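Biliverdin reductase (Synechocystis sp., PDB 5B3T) probably reduces biliverdin to bilirubin with NAD(P)H, as a two-domain enzyme of the Gfo/Idh/MocA family with a nucleotide-binding Rossmann fold. Local coordinates at residues A11-Y23 and F32-G45. Residues are numbered along the deposited sequence; the frame is centred on the assembly and turned at random.
Sequences ATPVRVGIVGTGY and FRGDRRSQLVSFWG. With PO4 (phosphate ion), chain C.
Val14 N donates to Arg37 O (2.8 Å), opening a run of seven backbone hydrogen bonds that joins strand 14-19 in parallel to strand 38-44. Just ahead of the strand, Arg37 is steadied by Asp35, whose carboxylate takes NE and NH2 side-on and also accepts Arg37 N in an Asx turn. Arg15 lays CB and CG alongside Val41 CG2, while its guanidinium group turns away to Asp76 and Glu74. Val16 sits on the other face of the sheet and lays both methyls over one face of the Phe32 ring: CG2 lies over its centre, 3.9 Å from the centroid, in a CH-pi contact, and CG1, anti to the backbone N (chi1 -178°), reaches CE2. An alanine in place of Phe32 would probably leave both Val16 methyls without their aromatic cover and open a gap between helix 23-34 and the sheet. Between Val16 and Gly17 the register slips by one through a beta bulge at Val41 of the partner strand, and Ile18 CD1 meets Leu40 CD1 at 3.8 Å. Beyond it Val19 CG1 packs obliquely against Trp44 CE3, Gly20 N bonds to Trp44 O, and Thr21 CG2 presses on Phe43 CE2 (3.5 Å). Tyr23 OH, past the contact, binds a phosphate ion. This is the first beta-alpha-beta unit of a Rossmann fold, its glycine-rich turn holding Thr21 and the start of the next helix holding Tyr23, both NADP(+)-binding residues.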
ATOM      1  N   ALA A  11     -17.869  -8.602  18.103  1.00 44.65           N
ATOM      2  CA  ALA A  11     -19.307  -8.846  18.112  1.00 46.14           C
ATOM      3  C   ALA A  11     -19.773  -9.312  16.736  1.00 43.80           C
ATOM      4  O   ALA A  11     -19.599  -8.606  15.743  1.00 44.30           O
ATOM      5  CB  ALA A  11     -20.055  -7.595  18.540  1.00 47.37           C
ATOM      6  N   THR A  12     -20.373 -10.497  16.687  1.00 44.58           N
ATOM      7  CA  THR A  12     -20.658 -11.163  15.420  1.00 41.50           C
ATOM      8  C   THR A  12     -22.130 -11.041  15.009  1.00 41.85           C
ATOM      9  O   THR A  12     -23.024 -11.079  15.858  1.00 46.40           O
ATOM     10  CB  THR A  12     -20.248 -12.659  15.490  1.00 42.79           C
ATOM     11  OG1 THR A  12     -20.245 -13.230  14.175  1.00 39.92           O
ATOM     12  CG2 THR A  12     -21.187 -13.454  16.396  1.00 46.20           C
ATOM     13  N   PRO A  13     -22.390 -10.865  13.700  1.00 38.74           N
ATOM     14  CA  PRO A  13     -21.417 -10.700  12.613  1.00 35.35           C
ATOM     15  C   PRO A  13     -20.760  -9.323  12.608  1.00 32.80           C
ATOM     16  O   PRO A  13     -21.388  -8.344  13.011  1.00 31.46           O
ATOM     17  CB  PRO A  13     -22.262 -10.890  11.342  1.00 34.55           C
ATOM     18  CG  PRO A  13     -23.593 -11.409  11.805  1.00 38.13           C
ATOM     19  CD  PRO A  13     -23.769 -10.888  13.189  1.00 40.61           C
ATOM     20  N   VAL A  14     -19.506  -9.250  12.166  1.00 30.33           N
ATOM     21  CA  VAL A  14     -18.850  -7.959  12.000  1.00 25.72           C
ATOM     22  C   VAL A  14     -19.421  -7.284  10.760  1.00 25.15           C
ATOM     23  O   VAL A  14     -19.356  -7.828   9.652  1.00 24.45           O
ATOM     24  CB  VAL A  14     -17.329  -8.120  11.897  1.00 26.54           C
ATOM     25  CG1 VAL A  14     -16.661  -6.754  11.831  1.00 23.77           C
ATOM     26  CG2 VAL A  14     -16.797  -8.922  13.076  1.00 26.20           C
ATOM     27  N   ARG A  15     -19.991  -6.098  10.943  1.00 23.60           N
ATOM     28  CA  ARG A  15     -20.628  -5.358   9.861  1.00 24.35           C
ATOM     29  C   ARG A  15     -19.619  -4.383   9.269  1.00 22.19           C
ATOM     30  O   ARG A  15     -19.058  -3.548   9.988  1.00 22.01           O
ATOM     31  CB  ARG A  15     -21.874  -4.636  10.369  1.00 23.19           C
ATOM     32  CG  ARG A  15     -23.017  -5.591  10.683  1.00 26.54           C
ATOM     33  CD  ARG A  15     -24.060  -4.947  11.575  1.00 24.53           C
ATOM     34  NE  ARG A  15     -23.487  -4.497  12.840  1.00 26.72           N
ATOM     35  CZ  ARG A  15     -24.104  -3.681  13.688  1.00 27.92           C
ATOM     36  NH1 ARG A  15     -25.319  -3.228  13.407  1.00 30.57           N
ATOM     37  NH2 ARG A  15     -23.511  -3.319  14.817  1.00 28.02           N
ATOM     38  N   VAL A  16     -19.393  -4.489   7.963  1.00 24.00           N
ATOM     39  CA  VAL A  16     -18.272  -3.838   7.297  1.00 21.02           C
ATOM     40  C   VAL A  16     -18.791  -2.828   6.286  1.00 20.63           C
ATOM     41  O   VAL A  16     -19.720  -3.116   5.522  1.00 22.28           O
ATOM     42  CB  VAL A  16     -17.361  -4.873   6.604  1.00 20.83           C
ATOM     43  CG1 VAL A  16     -16.162  -4.189   5.959  1.00 19.39           C
ATOM     44  CG2 VAL A  16     -16.911  -5.932   7.598  1.00 22.10           C
ATOM     45  N   GLY A  17     -18.191  -1.649   6.289  1.00 18.69           N
ATOM     46  CA  GLY A  17     -18.347  -0.688   5.206  1.00 18.86           C
ATOM     47  C   GLY A  17     -17.014  -0.499   4.515  1.00 19.24           C
ATOM     48  O   GLY A  17     -15.977  -0.384   5.174  1.00 18.90           O
ATOM     49  N   ILE A  18     -17.038  -0.476   3.186  1.00 17.60           N
ATOM     50  CA  ILE A  18     -15.825  -0.428   2.378  1.00 17.30           C
ATOM     51  C   ILE A  18     -15.762   0.920   1.675  1.00 17.21           C
ATOM     52  O   ILE A  18     -16.650   1.261   0.886  1.00 17.66           O
ATOM     53  CB  ILE A  18     -15.781  -1.580   1.364  1.00 18.35           C
ATOM     54  CG1 ILE A  18     -15.678  -2.923   2.090  1.00 16.34           C
ATOM     55  CG2 ILE A  18     -14.624  -1.394   0.399  1.00 18.00           C
ATOM     56  CD1 ILE A  18     -15.570  -4.109   1.162  1.00 20.34           C
ATOM     57  N   VAL A  19     -14.712   1.684   1.948  1.00 15.67           N
ATOM     58  CA  VAL A  19     -14.477   2.957   1.277  1.00 16.57           C
ATOM     59  C   VAL A  19     -13.477   2.681   0.159  1.00 17.43           C
ATOM     60  O   VAL A  19     -12.271   2.575   0.397  1.00 14.34           O
ATOM     61  CB  VAL A  19     -13.974   4.031   2.244  1.00 15.78           C
ATOM     62  CG1 VAL A  19     -13.772   5.346   1.513  1.00 16.47           C
ATOM     63  CG2 VAL A  19     -14.952   4.206   3.394  1.00 16.60           C
ATOM     64  N   GLY A  20     -13.980   2.561  -1.067  1.00 17.21           N
ATOM     65  CA  GLY A  20     -13.146   2.212  -2.199  1.00 16.58           C
ATOM     66  C   GLY A  20     -13.734   1.084  -3.018  1.00 18.23           C
ATOM     67  O   GLY A  20     -14.543   0.298  -2.517  1.00 19.03           O
ATOM     68  N   THR A  21     -13.338   0.997  -4.289  1.00 16.29           N
ATOM     69  CA  THR A  21     -13.883  -0.013  -5.186  1.00 18.97           C
ATOM     70  C   THR A  21     -12.808  -0.694  -6.025  1.00 20.11           C
ATOM     71  O   THR A  21     -13.150  -1.477  -6.919  1.00 19.64           O
ATOM     72  CB  THR A  21     -14.940   0.602  -6.116  1.00 20.35           C
ATOM     73  OG1 THR A  21     -14.371   1.716  -6.813  1.00 21.58           O
ATOM     74  CG2 THR A  21     -16.152   1.074  -5.328  1.00 22.18           C
ATOM     75  N   GLY A  22     -11.530  -0.425  -5.772  1.00 18.86           N
ATOM     76  CA  GLY A  22     -10.451  -1.004  -6.546  1.00 19.50           C
ATOM     77  C   GLY A  22     -10.105  -2.416  -6.113  1.00 19.17           C
ATOM     78  O   GLY A  22     -10.910  -3.132  -5.514  1.00 18.21           O
ATOM     79  N   TYR A  23      -8.865  -2.810  -6.418  1.00 17.79           N
ATOM     80  CA  TYR A  23      -8.452  -4.198  -6.222  1.00 18.97           C
ATOM     81  C   TYR A  23      -8.502  -4.596  -4.751  1.00 18.42           C
ATOM     82  O   TYR A  23      -9.046  -5.650  -4.401  1.00 19.34           O
ATOM     83  CB  TYR A  23      -7.046  -4.411  -6.789  1.00 19.78           C
ATOM     84  CG  TYR A  23      -6.540  -5.828  -6.635  1.00 21.01           C
ATOM     85  CD1 TYR A  23      -5.873  -6.230  -5.483  1.00 19.71           C
ATOM     86  CD2 TYR A  23      -6.734  -6.766  -7.639  1.00 19.92           C
ATOM     87  CE1 TYR A  23      -5.416  -7.522  -5.337  1.00 19.14           C
ATOM     88  CE2 TYR A  23      -6.278  -8.063  -7.503  1.00 20.49           C
ATOM     89  CZ  TYR A  23      -5.620  -8.435  -6.349  1.00 20.16           C
ATOM     90  OH  TYR A  23      -5.163  -9.723  -6.204  1.00 19.71           O
ATOM     91  N   PHE A  32     -14.955 -10.935   3.140  1.00 21.71           N
ATOM     92  CA  PHE A  32     -15.932 -10.516   4.141  1.00 23.75           C
ATOM     93  C   PHE A  32     -17.292 -11.153   3.893  1.00 25.10           C
ATOM     94  O   PHE A  32     -17.978 -11.560   4.839  1.00 25.23           O
ATOM     95  CB  PHE A  32     -16.053  -8.992   4.161  1.00 21.09           C
ATOM     96  CG  PHE A  32     -14.987  -8.311   4.959  1.00 21.60           C
ATOM     97  CD1 PHE A  32     -14.657  -8.769   6.219  1.00 21.07           C
ATOM     98  CD2 PHE A  32     -14.317  -7.209   4.452  1.00 19.64           C
ATOM     99  CE1 PHE A  32     -13.680  -8.147   6.965  1.00 20.60           C
ATOM    100  CE2 PHE A  32     -13.336  -6.584   5.194  1.00 19.57           C
ATOM    101  CZ  PHE A  32     -13.018  -7.052   6.451  1.00 19.12           C
ATOM    102  N   ARG A  33     -17.640 -11.255   2.630  1.00 24.57           N
ATOM    103  CA  ARG A  33     -18.874 -11.879   2.227  1.00 27.96           C
ATOM    104  C   ARG A  33     -18.876 -13.383   2.480  1.00 27.73           C
ATOM    105  O   ARG A  33     -19.794 -13.913   3.008  1.00 25.94           O
ATOM    106  CB  ARG A  33     -19.186 -11.617   0.747  1.00 29.66           C
ATOM    107  CG  ARG A  33     -20.534 -12.131   0.296  1.00 34.25           C
ATOM    108  CD  ARG A  33     -20.860 -11.894  -1.166  1.00 36.48           C
ATOM    109  NE  ARG A  33     -19.744 -12.174  -2.065  1.00 40.07           N
ATOM    110  CZ  ARG A  33     -19.789 -12.087  -3.396  1.00 40.90           C
ATOM    111  NH1 ARG A  33     -20.941 -11.778  -4.002  1.00 38.85           N
ATOM    112  NH2 ARG A  33     -18.699 -12.343  -4.109  1.00 38.47           N
ATOM    113  N   GLY A  34     -17.800 -14.035   2.100  1.00 26.18           N
ATOM    114  CA  GLY A  34     -17.692 -15.478   2.210  1.00 26.51           C
ATOM    115  C   GLY A  34     -17.572 -15.952   3.642  1.00 26.60           C
ATOM    116  O   GLY A  34     -18.052 -17.037   3.982  1.00 27.04           O
ATOM    117  N   ASP A  35     -16.934 -15.158   4.500  1.00 26.21           N
ATOM    118  CA  ASP A  35     -16.754 -15.540   5.894  1.00 24.76           C
ATOM    119  C   ASP A  35     -18.051 -15.319   6.660  1.00 27.52           C
ATOM    120  O   ASP A  35     -18.682 -14.263   6.540  1.00 27.23           O
ATOM    121  CB  ASP A  35     -15.621 -14.739   6.529  1.00 25.07           C
ATOM    122  CG  ASP A  35     -15.033 -15.425   7.750  1.00 25.85           C
ATOM    123  OD1 ASP A  35     -15.727 -15.505   8.787  1.00 25.66           O
ATOM    124  OD2 ASP A  35     -13.873 -15.883   7.674  1.00 25.43           O
ATOM    125  N   ARG A  36     -18.449 -16.313   7.451  1.00 26.66           N
ATOM    126  CA  ARG A  36     -19.694 -16.202   8.198  1.00 28.91           C
ATOM    127  C   ARG A  36     -19.586 -15.270   9.395  1.00 27.91           C
ATOM    128  O   ARG A  36     -20.616 -14.884   9.956  1.00 29.10           O
ATOM    129  CB  ARG A  36     -20.149 -17.574   8.684  1.00 32.83           C
ATOM    130  CG  ARG A  36     -19.457 -18.015   9.952  1.00 34.74           C
ATOM    131  CD  ARG A  36     -20.086 -19.286  10.460  1.00 40.03           C
ATOM    132  NE  ARG A  36     -20.444 -19.220  11.873  1.00 43.88           N
ATOM    133  CZ  ARG A  36     -19.570 -19.291  12.871  1.00 50.19           C
ATOM    134  NH1 ARG A  36     -18.275 -19.429  12.615  1.00 46.56           N
ATOM    135  NH2 ARG A  36     -19.990 -19.229  14.128  1.00 48.80           N
ATOM    136  N   ARG A  37     -18.368 -14.916   9.809  1.00 26.90           N
ATOM    137  CA  ARG A  37     -18.195 -14.006  10.932  1.00 27.90           C
ATOM    138  C   ARG A  37     -18.424 -12.548  10.555  1.00 27.42           C
ATOM    139  O   ARG A  37     -18.402 -11.689  11.444  1.00 27.71           O
ATOM    140  CB  ARG A  37     -16.792 -14.166  11.524  1.00 24.55           C
ATOM    141  CG  ARG A  37     -16.507 -15.538  12.120  1.00 27.10           C
ATOM    142  CD  ARG A  37     -15.023 -15.712  12.420  1.00 26.10           C
ATOM    143  NE  ARG A  37     -14.228 -15.828  11.199  1.00 23.19           N
ATOM    144  CZ  ARG A  37     -12.900 -15.852  11.169  1.00 24.19           C
ATOM    145  NH1 ARG A  37     -12.205 -15.765  12.295  1.00 23.32           N
ATOM    146  NH2 ARG A  37     -12.264 -15.964  10.009  1.00 23.84           N
ATOM    147  N   SER A  38     -18.644 -12.246   9.278  1.00 25.72           N
ATOM    148  CA  SER A  38     -18.723 -10.864   8.828  1.00 26.51           C
ATOM    149  C   SER A  38     -19.844 -10.707   7.811  1.00 25.90           C
ATOM    150  O   SER A  38     -20.341 -11.681   7.236  1.00 26.30           O
ATOM    151  CB  SER A  38     -17.389 -10.392   8.233  1.00 24.60           C
ATOM    152  OG  SER A  38     -16.920 -11.295   7.248  1.00 23.84           O
ATOM    153  N   GLN A  39     -20.224  -9.450   7.589  1.00 25.26           N
ATOM    154  CA  GLN A  39     -21.316  -9.090   6.692  1.00 28.33           C
ATOM    155  C   GLN A  39     -20.987  -7.754   6.043  1.00 25.97           C
ATOM    156  O   GLN A  39     -20.726  -6.772   6.746  1.00 25.20           O
ATOM    157  CB  GLN A  39     -22.642  -9.005   7.455  1.00 28.37           C
ATOM    158  CG  GLN A  39     -23.837  -8.595   6.613  1.00 30.80           C
ATOM    159  CD  GLN A  39     -24.293  -9.690   5.670  1.00 35.94           C
ATOM    160  OE1 GLN A  39     -24.183 -10.876   5.978  1.00 41.76           O
ATOM    161  NE2 GLN A  39     -24.816  -9.295   4.514  1.00 39.61           N
ATOM    162  N   LEU A  40     -20.998  -7.715   4.714  1.00 23.84           N
ATOM    163  CA  LEU A  40     -20.771  -6.475   3.981  1.00 24.79           C
ATOM    164  C   LEU A  40     -22.077  -5.689   3.920  1.00 25.18           C
ATOM    165  O   LEU A  40     -23.077  -6.176   3.381  1.00 26.01           O
ATOM    166  CB  LEU A  40     -20.241  -6.779   2.579  1.00 25.46           C
ATOM    167  CG  LEU A  40     -20.062  -5.632   1.582  1.00 25.56           C
ATOM    168  CD1 LEU A  40     -19.164  -4.548   2.149  1.00 25.27           C
ATOM    169  CD2 LEU A  40     -19.505  -6.156   0.264  1.00 25.20           C
ATOM    170  N   VAL A  41     -22.073  -4.482   4.476  1.00 23.51           N
ATOM    171  CA  VAL A  41     -23.286  -3.681   4.614  1.00 25.05           C
ATOM    172  C   VAL A  41     -23.348  -2.559   3.585  1.00 24.68           C
ATOM    173  O   VAL A  41     -24.378  -2.357   2.942  1.00 23.82           O
ATOM    174  CB  VAL A  41     -23.400  -3.129   6.051  1.00 24.25           C
ATOM    175  CG1 VAL A  41     -24.510  -2.087   6.134  1.00 26.59           C
ATOM    176  CG2 VAL A  41     -23.634  -4.261   7.040  1.00 25.58           C
ATOM    177  N   SER A  42     -22.263  -1.805   3.420  1.00 22.74           N
ATOM    178  CA  SER A  42     -22.277  -0.665   2.513  1.00 22.49           C
ATOM    179  C   SER A  42     -20.893  -0.471   1.910  1.00 20.72           C
ATOM    180  O   SER A  42     -19.914  -1.097   2.324  1.00 19.77           O
ATOM    181  CB  SER A  42     -22.737   0.613   3.223  1.00 21.70           C
ATOM    182  OG  SER A  42     -21.871   0.942   4.294  1.00 23.68           O
ATOM    183  N   PHE A  43     -20.825   0.409   0.916  1.00 20.87           N
ATOM    184  CA  PHE A  43     -19.553   0.803   0.330  1.00 20.42           C
ATOM    185  C   PHE A  43     -19.704   2.192  -0.272  1.00 21.11           C
ATOM    186  O   PHE A  43     -20.813   2.703  -0.442  1.00 22.26           O
ATOM    187  CB  PHE A  43     -19.070  -0.204  -0.720  1.00 19.73           C
ATOM    188  CG  PHE A  43     -19.669   0.004  -2.079  1.00 21.67           C
ATOM    189  CD1 PHE A  43     -20.935  -0.475  -2.372  1.00 24.19           C
ATOM    190  CD2 PHE A  43     -18.968   0.679  -3.067  1.00 20.89           C
ATOM    191  CE1 PHE A  43     -21.491  -0.285  -3.622  1.00 24.02           C
ATOM    192  CE2 PHE A  43     -19.520   0.873  -4.320  1.00 23.01           C
ATOM    193  CZ  PHE A  43     -20.782   0.390  -4.598  1.00 23.77           C
ATOM    194  N   TRP A  44     -18.561   2.800  -0.588  1.00 18.33           N
ATOM    195  CA  TRP A  44     -18.507   4.089  -1.261  1.00 18.08           C
ATOM    196  C   TRP A  44     -17.435   4.025  -2.338  1.00 18.97           C
ATOM    197  O   TRP A  44     -16.359   3.463  -2.120  1.00 17.32           O
ATOM    198  CB  TRP A  44     -18.205   5.231  -0.275  1.00 17.17           C
ATOM    199  CG  TRP A  44     -18.014   6.587  -0.914  1.00 19.52           C
ATOM    200  CD1 TRP A  44     -18.982   7.516  -1.171  1.00 18.80           C
ATOM    201  CD2 TRP A  44     -16.777   7.168  -1.350  1.00 19.10           C
ATOM    202  NE1 TRP A  44     -18.425   8.633  -1.749  1.00 18.96           N
ATOM    203  CE2 TRP A  44     -17.074   8.444  -1.870  1.00 18.63           C
ATOM    204  CE3 TRP A  44     -15.449   6.729  -1.359  1.00 18.50           C
ATOM    205  CZ2 TRP A  44     -16.092   9.286  -2.391  1.00 18.28           C
ATOM    206  CZ3 TRP A  44     -14.476   7.567  -1.876  1.00 18.04           C
ATOM    207  CH2 TRP A  44     -14.802   8.831  -2.385  1.00 19.21           C
ATOM    208  N   GLY A  45     -17.744   4.585  -3.503  1.00 18.19           N
ATOM    209  CA  GLY A  45     -16.778   4.697  -4.577  1.00 18.74           C
ATOM    210  C   GLY A  45     -16.607   6.140  -5.000  1.00 19.84           C
ATOM    211  O   GLY A  45     -17.507   6.959  -4.795  1.00 19.49           O
TER
HETATM  212  P   PO4 C 401      -3.435 -12.115  -7.812  1.00 20.71           P
HETATM  213  O1  PO4 C 401      -3.110 -12.979  -9.003  1.00 17.17           O
HETATM  214  O2  PO4 C 401      -4.211 -12.907  -6.789  1.00 19.39           O
HETATM  215  O3  PO4 C 401      -2.151 -11.629  -7.189  1.00 15.40           O
HETATM  216  O4  PO4 C 401      -4.265 -10.938  -8.266  1.00 18.92           O